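Local coordinates for assembly chaperone of ribosomal protein L4 (Acl4) (Chaetomium thermophilum, PDB 5TQB) that probably acts as a dedicated chaperone that binds newly made ribosomal protein L4 and accompanies it toward ribosome assembly, at residues 60-65 with 89-94. Numbering follows the deposited sequence.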
loop_
_atom_site.group_PDB
_atom_site.type_symbol
_atom_site.label_atom_id
_atom_site.label_comp_id
_atom_site.label_asym_id
_atom_site.label_seq_id
_atom_site.Cartn_x
_atom_site.Cartn_y
_atom_site.Cartn_z
ATOM N N ALA B 60 19.612 -4.892 -14.220
ATOM C CA ALA B 60 19.043 -5.821 -15.187
ATOM C C ALA B 60 17.754 -5.228 -15.727
ATOM O O ALA B 60 17.484 -5.281 -16.928
ATOM C CB ALA B 60 18.776 -7.169 -14.541
ATOM N N ALA B 61 16.967 -4.649 -14.827
ATOM C CA ALA B 61 15.707 -4.024 -15.199
ATOM C C ALA B 61 15.905 -2.891 -16.203
ATOM O O ALA B 61 15.114 -2.742 -17.136
ATOM C CB ALA B 61 14.997 -3.514 -13.972
ATOM N N ARG B 62 16.961 -2.099 -16.018
ATOM C CA ARG B 62 17.230 -0.978 -16.914
ATOM C C ARG B 62 17.570 -1.472 -18.317
ATOM O O ARG B 62 17.074 -0.940 -19.313
ATOM C CB ARG B 62 18.367 -0.101 -16.373
ATOM C CG ARG B 62 18.639 1.134 -17.222
ATOM C CD ARG B 62 19.794 1.989 -16.682
ATOM N NE ARG B 62 19.605 2.382 -15.284
ATOM C CZ ARG B 62 20.200 1.804 -14.242
ATOM N NH1 ARG B 62 21.045 0.792 -14.412
ATOM N NH2 ARG B 62 19.950 2.237 -13.015
ATOM N N ASN B 63 18.420 -2.488 -18.394
ATOM C CA ASN B 63 18.821 -3.042 -19.683
ATOM C C ASN B 63 17.639 -3.639 -20.459
ATOM O O ASN B 63 17.550 -3.490 -21.679
ATOM C CB ASN B 63 19.920 -4.090 -19.484
ATOM C CG ASN B 63 21.183 -3.502 -18.876
ATOM O OD1 ASN B 63 21.604 -2.400 -19.233
ATOM N ND2 ASN B 63 21.788 -4.234 -17.946
ATOM N N TYR B 64 16.726 -4.296 -19.751
ATOM C CA TYR B 64 15.565 -4.911 -20.388
ATOM C C TYR B 64 14.598 -3.847 -20.890
ATOM O O TYR B 64 14.099 -3.924 -22.014
ATOM C CB TYR B 64 14.846 -5.850 -19.416
ATOM C CG TYR B 64 15.504 -7.206 -19.255
ATOM C CD1 TYR B 64 15.705 -8.033 -20.351
ATOM C CD2 TYR B 64 15.898 -7.669 -18.008
ATOM C CE1 TYR B 64 16.297 -9.267 -20.213
ATOM C CE2 TYR B 64 16.489 -8.906 -17.860
ATOM C CZ TYR B 64 16.683 -9.703 -18.969
ATOM O OH TYR B 64 17.270 -10.942 -18.841
ATOM N N TYR B 65 14.337 -2.855 -20.046
ATOM C CA TYR B 65 13.445 -1.764 -20.405
ATOM C C TYR B 65 14.049 -0.945 -21.547
ATOM O O TYR B 65 13.327 -0.469 -22.419
ATOM C CB TYR B 65 13.171 -0.877 -19.183
ATOM C CG TYR B 65 12.068 -1.379 -18.271
ATOM C CD1 TYR B 65 10.818 -1.716 -18.775
ATOM C CD2 TYR B 65 12.275 -1.516 -16.903
ATOM C CE1 TYR B 65 9.809 -2.174 -17.947
ATOM C CE2 TYR B 65 11.269 -1.972 -16.064
ATOM C CZ TYR B 65 10.038 -2.299 -16.592
ATOM O OH TYR B 65 9.030 -2.753 -15.763
ATOM N N LEU B 89 8.499 5.179 -18.607
ATOM C CA LEU B 89 8.328 5.719 -17.264
ATOM C C LEU B 89 9.316 5.088 -16.296
ATOM O O LEU B 89 9.837 5.763 -15.404
ATOM C CB LEU B 89 6.891 5.508 -16.778
ATOM C CG LEU B 89 5.793 5.979 -17.741
ATOM C CD1 LEU B 89 4.411 5.726 -17.154
ATOM C CD2 LEU B 89 5.952 7.451 -18.105
ATOM N N TRP B 90 9.583 3.795 -16.471
ATOM C CA TRP B 90 10.538 3.109 -15.607
ATOM C C TRP B 90 11.963 3.577 -15.854
ATOM O O TRP B 90 12.753 3.672 -14.919
ATOM C CB TRP B 90 10.456 1.592 -15.782
ATOM C CG TRP B 90 9.488 0.952 -14.837
ATOM C CD1 TRP B 90 8.310 0.347 -15.156
ATOM C CD2 TRP B 90 9.606 0.872 -13.412
ATOM N NE1 TRP B 90 7.689 -0.110 -14.021
ATOM C CE2 TRP B 90 8.465 0.196 -12.937
ATOM C CE3 TRP B 90 10.569 1.302 -12.493
ATOM C CZ2 TRP B 90 8.258 -0.058 -11.583
ATOM C CZ3 TRP B 90 10.362 1.044 -11.147
ATOM C CH2 TRP B 90 9.216 0.371 -10.706
ATOM N N LEU B 91 12.298 3.850 -17.113
ATOM C CA LEU B 91 13.634 4.326 -17.461
ATOM C C LEU B 91 13.893 5.699 -16.856
ATOM O O LEU B 91 15.032 6.031 -16.517
ATOM C CB LEU B 91 13.810 4.383 -18.974
ATOM C CG LEU B 91 14.091 3.041 -19.653
ATOM C CD1 LEU B 91 13.879 3.157 -21.147
ATOM C CD2 LEU B 91 15.510 2.574 -19.350
ATOM N N ALA B 92 12.827 6.484 -16.720
ATOM C CA ALA B 92 12.898 7.809 -16.115
ATOM C C ALA B 92 13.257 7.712 -14.634
ATOM O O ALA B 92 14.092 8.469 -14.142
ATOM C CB ALA B 92 11.572 8.540 -16.292
ATOM N N GLN B 93 12.629 6.774 -13.927
ATOM C CA GLN B 93 12.884 6.594 -12.502
ATOM C C GLN B 93 14.224 5.924 -12.249
ATOM O O GLN B 93 14.901 6.210 -11.256
ATOM C CB GLN B 93 11.784 5.759 -11.856
ATOM C CG GLN B 93 10.514 6.536 -11.591
ATOM C CD GLN B 93 9.447 5.729 -10.866
ATOM O OE1 GLN B 93 8.307 6.180 -10.748
ATOM N NE2 GLN B 93 9.804 4.542 -10.374
ATOM N N LEU B 94 14.602 5.033 -13.156
ATOM C CA LEU B 94 15.835 4.266 -13.017
ATOM C C LEU B 94 17.050 5.019 -13.551
ATOM O O LEU B 94 18.179 4.546 -13.434
ATOM C CB LEU B 94 15.695 2.915 -13.733
ATOM C CG LEU B 94 15.072 1.789 -12.899
ATOM C CD1 LEU B 94 13.863 2.264 -12.100
ATOM C CD2 LEU B 94 14.699 0.587 -13.770
#
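Two nitrogens of Arg62 converge on a single backbone oxygen where helix 58-71 meets helix 86-94. NH2 of Arg62 lies 2.9 Å from O of Leu94, in the carbonyl plane, with an N-H...O angle of 155°. NE of Arg62 reaches Leu94 O from above that plane, at 3.2 Å. The oxygen stays within a few degrees of the guanidinium plane, so the grip is side-on and fixes the rotation of the group. Arginine suits this place because its chain is long: CG stands anti to the backbone N (chi1 -177°), and a bend at chi3 turns the head toward the carbonyl.

Deeper in, Tyr65 and Trp90 lie nearly parallel, their planes at 11°, but displaced, with little of one ring above the other; flat rings suit such close layering. CB of Trp90 sits over the Tyr65 face, 3.9 Å from its centroid, a CH-pi contact. OH of Tyr65 rests over the indole face, 3.2 Å from CD1 of Trp90. The branched ends of Leu91 and Leu94 suit the apolar interface: CG of Leu91 is 4.1 Å from CB of Tyr65, and CD2 of Leu91 4.0 Å from CG of Arg62. The bare methyl of Ala61 lets CD2 of Leu94 approach its CB to 4.1 Å.

Asp59 and Glu96 form salt bridges with Arg62, and Glu86 hydrogen-bonds the Tyr65 hydroxyl. An aromatic side chain of the other protein's chain meets the indole edge-to-face, while the two segments, running roughly antiparallel, join a helix of the predicted TPR repeat to the next part of the helical array.

An alanine at Arg62 would probably loosen the end of segment 89-94 by removing both donors to Leu94 O. A cation paired with two carboxylates, at NH1 and at NE, thus grips a backbone carbonyl beside an apolar, aromatic interface, and the acidic neighbours would be expected to stabilise its charge.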